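Local atomic coordinates of Ufm1-specific protease (Caenorhabditis elegans, PDB entry 5EJJ), a protein that cleaves the peptide bond after the C-terminal glycine of the ubiquitin-like modifier Ufm1 as a thiol protease, and helps odorant receptors reach olfactory cilia. Residues 74-82 with 90-99; 1-9 with 115-123. All blocks are in the same frame, centred on the assembly; numbering follows the deposited sequence.

Contact 1. Residues 74-82 with 90-99; sequences ELVGNLNID and GGQFTLQLTS
From Asn-78 beside Thr-94 to Ile-81 beside Leu-97, strands 74-81 and 94-97 pair in parallel. Backbone bonds alternate, and the loop residues Phe-93 and Asp-82 supply the end ones: Asn-78 N to Phe-93 O and Asp-82 N to Leu-97 O. Gln-92 N also donates to Val-76 O (2.9 Å), from above the carbonyl plane.

Among side chains, Thr-94 OG1 donates to Asn-78 OD1 (2.6 Å) in the carbonyl plane. Asp-82 OD2 accepts from Ser-99 OG (2.8 Å), and both carboxylate oxygens take weak bonds from Ser-99 N. Thr-98 is the N-cap of helix 99-104, its OG1 bonded to Met-101 N. A water bridges Asn-80 O and Gln-96 OE1.

Apolar contacts gather on the face of Leu-79, Ile-81, Leu-95 and Leu-97. Leu-79 CD1 meets Leu-97 CD1 at 3.8 Å. Phe-93 CG stands between its backbone N and carbonyl carbon (chi1 64°), which turns the ring over Gly-77 CA in a CH-pi contact.

Strand 94-97 is outermost in the four-stranded sheet. Strand 74-81 also pairs antiparallel with strand 33-40, where Val-76 and Gly-77 form a classic beta bulge opposite Val-37. Phe-51 of strand 45-53 and Phe-110 of helix 107-113 touch Leu-97.

Contact 2. Residues 1-9 with 115-123; sequences NELWFIDAQ and VMFNNEHVL
Trp-4 CB lies over one face of the Phe-117 ring, offset toward the rim. This CH-pi contact measures 3.8 Å from Trp-4 CB to the Phe-117 centroid. The five-membered ring of Trp-4 and the Phe-117 ring are set obliquely, planes at 34°. Ile-6 CG2 approaches Phe-117 CD2 obliquely. At the edge of the indole, in its plane, stands the Glu-2 carboxyl carbon, and Trp-4 NE1 gives Glu-2 OE1 a weak bond. Met-116 SD makes an oblique Met-aromatic contact with the indole, 4.0 Å from Trp-4 CD1. The extended Met-116 chain lies alongside Glu-2 and Trp-4, pointing the same way. Phe-5 CD2 lies 3.6 Å from Glu-120 OE1. The same ring carbon meets Asn-118 CB. Glu-120 OE2 has a weak bond to Gln-45.

Strands 4-6 and 117-119 form a two-stranded parallel sheet, which brings the N-terminus of the chain against a segment more than 100 residues later. Trp-4 N donates to Met-116 O, Asn-118 N to Trp-4 O and Ile-6 N to Asn-118 O. The bond from Glu-120 N to Ile-6 O is weak.

Beyond the strands, Asp-7 is the N-cap of helix 8-19, its OD1 accepting from Ala-10 N. With CG opposite the backbone N (chi1 -173°), Asp-7 OD2 reaches the His-121 edge, where ND1 donates weakly at 3.3 Å. Carboxylate and imidazole stand at 80°. Val-122 N adds a weak bond to the same oxygen. Asn-119 OD1 reaches the first turn of the helix, accepting from Ala-8 N (3.1 Å). A water donates to both Asn-119 OD1 and Asp-7 OD1 and accepts from Gln-9 N.

Contact 1 is nested along the chain inside the loop closed by contact 2, and their centres are about 13 Å apart. They touch directly. Phe-93 of contact 1 packs edge-to-face with both Phe-117 and Trp-4 of contact 2; Phe-93 CE1 approaches Phe-117 CZ. Leu-95 CD2 also meets Phe-117 CZ, at 3.6 Å, and Val-76 CG1 meets Trp-4 CH2 at 3.7 Å. The small parallel pair packs on the four-stranded sheet, and Phe-5 also bonds through its backbone to Lys-44 and Val-46 at strand 45-53. Helix 107-113 touches both contacts. Contact 1 belongs to the N-terminal MPN region. Both contacts lie away from the probable active-site residues Cys-396, Asp-520 and His-522 of the peptidase C78 region.

Contact 1. Residues 74-82 with 90-99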
# COMPACT_ATOMS: atom_id res chain seq x y z
N GLU A 74 14.81 6.30 -10.84
CA GLU A 74 14.70 6.63 -12.25
C GLU A 74 14.96 5.42 -13.12
O GLU A 74 15.34 4.35 -12.64
CB GLU A 74 15.72 7.70 -12.60
CG GLU A 74 17.12 7.20 -12.50
CD GLU A 74 18.11 8.34 -12.42
OE1 GLU A 74 18.58 8.64 -11.29
OE2 GLU A 74 18.40 8.94 -13.48
N LEU A 75 14.75 5.59 -14.41
CA LEU A 75 15.11 4.61 -15.42
C LEU A 75 16.59 4.29 -15.37
O LEU A 75 17.42 5.18 -15.49
CB LEU A 75 14.80 5.22 -16.78
CG LEU A 75 14.61 4.34 -18.00
CD1 LEU A 75 15.92 4.26 -18.67
CD2 LEU A 75 14.10 2.97 -17.54
N VAL A 76 16.94 3.02 -15.18
CA VAL A 76 18.36 2.62 -15.12
C VAL A 76 18.70 1.63 -16.21
O VAL A 76 19.87 1.45 -16.51
CB VAL A 76 18.81 2.03 -13.73
CG1 VAL A 76 18.95 3.10 -12.67
CG2 VAL A 76 17.87 0.93 -13.27
N GLY A 77 17.69 1.01 -16.82
CA GLY A 77 17.93 0.05 -17.88
C GLY A 77 16.65 -0.52 -18.47
O GLY A 77 15.55 -0.11 -18.10
N ASN A 78 16.79 -1.47 -19.38
CA ASN A 78 15.65 -2.20 -19.94
C ASN A 78 15.95 -3.69 -20.00
O ASN A 78 17.00 -4.16 -19.54
CB ASN A 78 15.30 -1.72 -21.35
CG ASN A 78 16.53 -1.61 -22.29
OD1 ASN A 78 17.58 -2.24 -22.06
ND2 ASN A 78 16.40 -0.79 -23.33
N LEU A 79 15.04 -4.45 -20.58
CA LEU A 79 15.22 -5.89 -20.54
C LEU A 79 14.85 -6.52 -21.86
O LEU A 79 13.97 -6.03 -22.57
CB LEU A 79 14.44 -6.50 -19.37
CG LEU A 79 12.91 -6.45 -19.41
CD1 LEU A 79 12.33 -7.70 -20.04
CD2 LEU A 79 12.34 -6.24 -18.03
N ASN A 80 15.54 -7.62 -22.17
CA ASN A 80 15.29 -8.40 -23.37
C ASN A 80 14.98 -9.85 -23.03
O ASN A 80 15.83 -10.54 -22.47
CB ASN A 80 16.51 -8.37 -24.27
CG ASN A 80 16.18 -8.73 -25.68
OD1 ASN A 80 15.06 -9.16 -25.97
ND2 ASN A 80 17.15 -8.55 -26.59
N ILE A 81 13.78 -10.30 -23.36
CA ILE A 81 13.40 -11.68 -23.08
C ILE A 81 13.54 -12.61 -24.29
O ILE A 81 12.88 -12.41 -25.32
CB ILE A 81 11.96 -11.77 -22.59
CG1 ILE A 81 11.77 -10.97 -21.32
CG2 ILE A 81 11.58 -13.21 -22.36
CD1 ILE A 81 10.37 -11.12 -20.75
N ASP A 82 14.38 -13.63 -24.16
CA ASP A 82 14.60 -14.63 -25.20
C ASP A 82 15.20 -14.02 -26.45
O ASP A 82 15.03 -14.54 -27.55
CB ASP A 82 13.30 -15.37 -25.53
CG ASP A 82 12.89 -16.35 -24.44
OD1 ASP A 82 13.78 -17.09 -23.94
OD2 ASP A 82 11.68 -16.39 -24.09
N GLY A 90 16.81 4.08 -23.52
CA GLY A 90 17.55 3.05 -22.82
C GLY A 90 18.14 3.69 -21.58
O GLY A 90 18.34 4.90 -21.52
N GLY A 91 18.43 2.89 -20.58
CA GLY A 91 19.26 3.38 -19.49
C GLY A 91 20.71 3.01 -19.76
O GLY A 91 21.22 3.33 -20.82
N GLN A 92 21.36 2.31 -18.83
CA GLN A 92 22.78 2.02 -18.98
C GLN A 92 23.10 0.51 -18.94
O GLN A 92 24.26 0.11 -18.83
CB GLN A 92 23.59 2.80 -17.95
CG GLN A 92 23.38 2.32 -16.55
CD GLN A 92 23.10 3.45 -15.56
OE1 GLN A 92 21.95 3.67 -15.14
NE2 GLN A 92 24.17 4.18 -15.18
N PHE A 93 22.06 -0.32 -19.03
CA PHE A 93 22.25 -1.77 -19.21
C PHE A 93 21.00 -2.45 -19.75
O PHE A 93 19.92 -1.84 -19.80
CB PHE A 93 22.69 -2.46 -17.92
CG PHE A 93 21.67 -2.39 -16.83
CD1 PHE A 93 20.59 -3.27 -16.80
CD2 PHE A 93 21.79 -1.45 -15.81
CE1 PHE A 93 19.65 -3.20 -15.81
CE2 PHE A 93 20.84 -1.38 -14.80
CZ PHE A 93 19.77 -2.25 -14.80
N THR A 94 21.15 -3.71 -20.16
CA THR A 94 19.99 -4.54 -20.49
C THR A 94 20.00 -5.88 -19.76
O THR A 94 21.00 -6.62 -19.81
CB THR A 94 19.82 -4.77 -22.00
OG1 THR A 94 19.76 -3.50 -22.68
CG2 THR A 94 18.53 -5.51 -22.26
N LEU A 95 18.91 -6.20 -19.07
CA LEU A 95 18.80 -7.52 -18.47
C LEU A 95 18.57 -8.53 -19.59
O LEU A 95 17.76 -8.29 -20.51
CB LEU A 95 17.66 -7.59 -17.45
CG LEU A 95 17.71 -6.71 -16.19
CD1 LEU A 95 16.47 -6.98 -15.36
CD2 LEU A 95 18.96 -6.98 -15.39
N GLN A 96 19.28 -9.66 -19.52
CA GLN A 96 19.02 -10.74 -20.44
C GLN A 96 18.16 -11.78 -19.76
O GLN A 96 18.47 -12.24 -18.66
CB GLN A 96 20.32 -11.34 -20.95
CG GLN A 96 21.17 -10.32 -21.70
CD GLN A 96 20.44 -9.72 -22.89
OE1 GLN A 96 19.61 -10.38 -23.52
NE2 GLN A 96 20.74 -8.47 -23.20
N LEU A 97 17.05 -12.13 -20.39
CA LEU A 97 16.06 -12.98 -19.74
C LEU A 97 15.56 -14.06 -20.68
O LEU A 97 15.60 -13.89 -21.90
CB LEU A 97 14.87 -12.15 -19.28
CG LEU A 97 15.07 -11.05 -18.24
CD1 LEU A 97 13.70 -10.50 -17.84
CD2 LEU A 97 15.82 -11.57 -17.04
N THR A 98 15.07 -15.15 -20.11
CA THR A 98 14.47 -16.22 -20.89
C THR A 98 13.11 -16.52 -20.27
O THR A 98 12.89 -16.23 -19.09
CB THR A 98 15.31 -17.49 -20.83
OG1 THR A 98 15.06 -18.17 -19.59
CG2 THR A 98 16.79 -17.16 -20.95
N SER A 99 12.21 -17.12 -21.05
CA SER A 99 10.88 -17.45 -20.54
C SER A 99 10.96 -18.66 -19.61
O SER A 99 10.09 -18.85 -18.74
CB SER A 99 9.92 -17.72 -21.69
OG SER A 99 9.52 -16.51 -22.33
O HOH W 1 17.58 -11.85 -24.19

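Contact 2. Residues 1-9 with 115-123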
# COMPACT_ATOMS: atom_id res chain seq x y z
N ASN A 1 32.73 -3.42 -15.06
CA ASN A 1 32.92 -3.98 -13.72
C ASN A 1 32.34 -3.11 -12.60
O ASN A 1 33.00 -2.21 -12.07
CB ASN A 1 34.40 -4.28 -13.44
CG ASN A 1 34.59 -5.35 -12.39
OD1 ASN A 1 34.48 -5.08 -11.18
ND2 ASN A 1 34.85 -6.58 -12.83
N GLU A 2 31.10 -3.40 -12.23
CA GLU A 2 30.36 -2.60 -11.26
C GLU A 2 29.24 -3.48 -10.72
O GLU A 2 28.64 -4.26 -11.46
CB GLU A 2 29.80 -1.35 -11.94
CG GLU A 2 29.13 -1.67 -13.28
CD GLU A 2 28.55 -0.44 -13.99
OE1 GLU A 2 27.65 -0.62 -14.83
OE2 GLU A 2 29.00 0.69 -13.71
N LEU A 3 28.95 -3.38 -9.43
CA LEU A 3 27.93 -4.24 -8.84
C LEU A 3 26.56 -3.59 -8.81
O LEU A 3 26.37 -2.54 -8.19
CB LEU A 3 28.29 -4.62 -7.42
CG LEU A 3 29.56 -5.41 -7.20
CD1 LEU A 3 29.59 -5.87 -5.75
CD2 LEU A 3 29.60 -6.57 -8.22
N TRP A 4 25.60 -4.23 -9.46
CA TRP A 4 24.22 -3.86 -9.33
C TRP A 4 23.54 -4.88 -8.46
O TRP A 4 23.94 -6.03 -8.42
CB TRP A 4 23.56 -3.82 -10.70
CG TRP A 4 23.90 -2.58 -11.40
CD1 TRP A 4 25.05 -2.30 -12.06
CD2 TRP A 4 23.09 -1.41 -11.49
NE1 TRP A 4 25.01 -1.04 -12.58
CE2 TRP A 4 23.82 -0.46 -12.24
CE3 TRP A 4 21.81 -1.08 -11.03
CZ2 TRP A 4 23.31 0.81 -12.54
CZ3 TRP A 4 21.31 0.18 -11.33
CH2 TRP A 4 22.07 1.11 -12.08
N PHE A 5 22.51 -4.43 -7.76
CA PHE A 5 21.74 -5.29 -6.90
C PHE A 5 20.31 -5.28 -7.35
O PHE A 5 19.79 -4.27 -7.81
CB PHE A 5 21.87 -4.82 -5.47
CG PHE A 5 23.28 -4.86 -4.97
CD1 PHE A 5 24.18 -3.85 -5.30
CD2 PHE A 5 23.72 -5.92 -4.18
CE1 PHE A 5 25.50 -3.90 -4.86
CE2 PHE A 5 25.02 -5.97 -3.72
CZ PHE A 5 25.92 -4.96 -4.07
N ILE A 6 19.66 -6.44 -7.24
CA ILE A 6 18.29 -6.57 -7.67
C ILE A 6 17.56 -7.58 -6.79
O ILE A 6 18.17 -8.49 -6.20
CB ILE A 6 18.26 -6.99 -9.14
CG1 ILE A 6 16.85 -6.92 -9.70
CG2 ILE A 6 18.88 -8.35 -9.31
CD1 ILE A 6 16.79 -7.24 -11.18
N ASP A 7 16.24 -7.41 -6.66
CA ASP A 7 15.43 -8.43 -6.02
C ASP A 7 14.79 -9.26 -7.12
O ASP A 7 13.71 -8.92 -7.62
CB ASP A 7 14.39 -7.79 -5.13
CG ASP A 7 13.61 -8.80 -4.30
OD1 ASP A 7 13.40 -9.94 -4.76
OD2 ASP A 7 13.19 -8.43 -3.17
N ALA A 8 15.47 -10.35 -7.50
CA ALA A 8 14.99 -11.23 -8.56
C ALA A 8 13.61 -11.87 -8.30
O ALA A 8 12.82 -11.99 -9.23
CB ALA A 8 16.00 -12.27 -8.87
N GLN A 9 13.31 -12.26 -7.06
CA GLN A 9 11.98 -12.82 -6.77
C GLN A 9 10.93 -11.82 -7.18
O GLN A 9 9.98 -12.16 -7.90
CB GLN A 9 11.78 -13.13 -5.28
CG GLN A 9 12.76 -14.11 -4.63
CD GLN A 9 12.71 -15.53 -5.22
OE1 GLN A 9 11.98 -15.79 -6.20
NE2 GLN A 9 13.48 -16.45 -4.62
N VAL A 115 26.04 -11.13 -15.38
CA VAL A 115 27.18 -11.22 -14.45
C VAL A 115 27.34 -10.05 -13.47
O VAL A 115 27.82 -10.25 -12.34
CB VAL A 115 28.54 -11.52 -15.17
CG1 VAL A 115 28.40 -12.66 -16.13
CG2 VAL A 115 29.05 -10.31 -15.89
N MET A 116 26.95 -8.84 -13.86
CA MET A 116 27.18 -7.74 -12.95
C MET A 116 26.08 -7.57 -11.90
O MET A 116 26.22 -6.76 -10.98
CB MET A 116 27.52 -6.43 -13.68
CG MET A 116 26.47 -5.86 -14.61
SD MET A 116 26.89 -4.15 -15.04
CE MET A 116 25.81 -3.86 -16.45
N PHE A 117 25.03 -8.38 -11.97
CA PHE A 117 23.96 -8.29 -10.97
C PHE A 117 24.09 -9.27 -9.81
O PHE A 117 24.59 -10.37 -9.98
CB PHE A 117 22.60 -8.43 -11.63
CG PHE A 117 22.24 -7.25 -12.44
CD1 PHE A 117 22.81 -7.07 -13.70
CD2 PHE A 117 21.40 -6.28 -11.94
CE1 PHE A 117 22.51 -5.97 -14.45
CE2 PHE A 117 21.09 -5.16 -12.69
CZ PHE A 117 21.65 -5.01 -13.95
N ASN A 118 23.62 -8.84 -8.64
CA ASN A 118 23.56 -9.67 -7.44
C ASN A 118 22.16 -9.73 -6.89
O ASN A 118 21.58 -8.70 -6.67
CB ASN A 118 24.42 -9.07 -6.34
CG ASN A 118 25.88 -9.34 -6.52
OD1 ASN A 118 26.46 -9.04 -7.57
ND2 ASN A 118 26.51 -9.91 -5.49
N ASN A 119 21.64 -10.93 -6.65
CA ASN A 119 20.33 -11.06 -6.01
C ASN A 119 20.27 -10.60 -4.55
O ASN A 119 21.18 -10.86 -3.77
CB ASN A 119 19.81 -12.49 -6.07
CG ASN A 119 18.46 -12.62 -5.42
OD1 ASN A 119 17.44 -12.25 -5.99
ND2 ASN A 119 18.45 -13.10 -4.19
N GLU A 120 19.20 -9.93 -4.17
CA GLU A 120 19.14 -9.36 -2.84
C GLU A 120 17.70 -9.09 -2.49
O GLU A 120 16.91 -8.76 -3.37
CB GLU A 120 19.95 -8.08 -2.81
CG GLU A 120 19.40 -6.98 -1.91
CD GLU A 120 20.44 -5.89 -1.66
OE1 GLU A 120 21.58 -6.27 -1.25
OE2 GLU A 120 20.12 -4.67 -1.88
N HIS A 121 17.35 -9.27 -1.23
CA HIS A 121 15.97 -9.08 -0.84
C HIS A 121 15.89 -7.63 -0.37
O HIS A 121 16.15 -7.33 0.79
CB HIS A 121 15.56 -10.11 0.23
CG HIS A 121 14.16 -9.93 0.74
ND1 HIS A 121 13.08 -9.73 -0.10
CD2 HIS A 121 13.67 -9.92 2.00
CE1 HIS A 121 11.98 -9.60 0.63
NE2 HIS A 121 12.31 -9.71 1.91
N VAL A 122 15.57 -6.74 -1.31
CA VAL A 122 15.56 -5.30 -1.08
C VAL A 122 14.44 -4.93 -0.13
O VAL A 122 13.30 -5.39 -0.33
CB VAL A 122 15.30 -4.56 -2.39
CG1 VAL A 122 15.40 -3.05 -2.16
CG2 VAL A 122 16.25 -5.04 -3.48
N LEU A 123 14.76 -4.09 0.86
CA LEU A 123 13.86 -3.74 1.96
C LEU A 123 13.36 -2.29 1.90
O LEU A 123 14.02 -1.43 1.30
CB LEU A 123 14.57 -3.93 3.30
CG LEU A 123 15.16 -5.30 3.64
CD1 LEU A 123 15.98 -5.24 4.91
CD2 LEU A 123 14.09 -6.35 3.75
O HOH W 2 15.18 -12.11 -4.99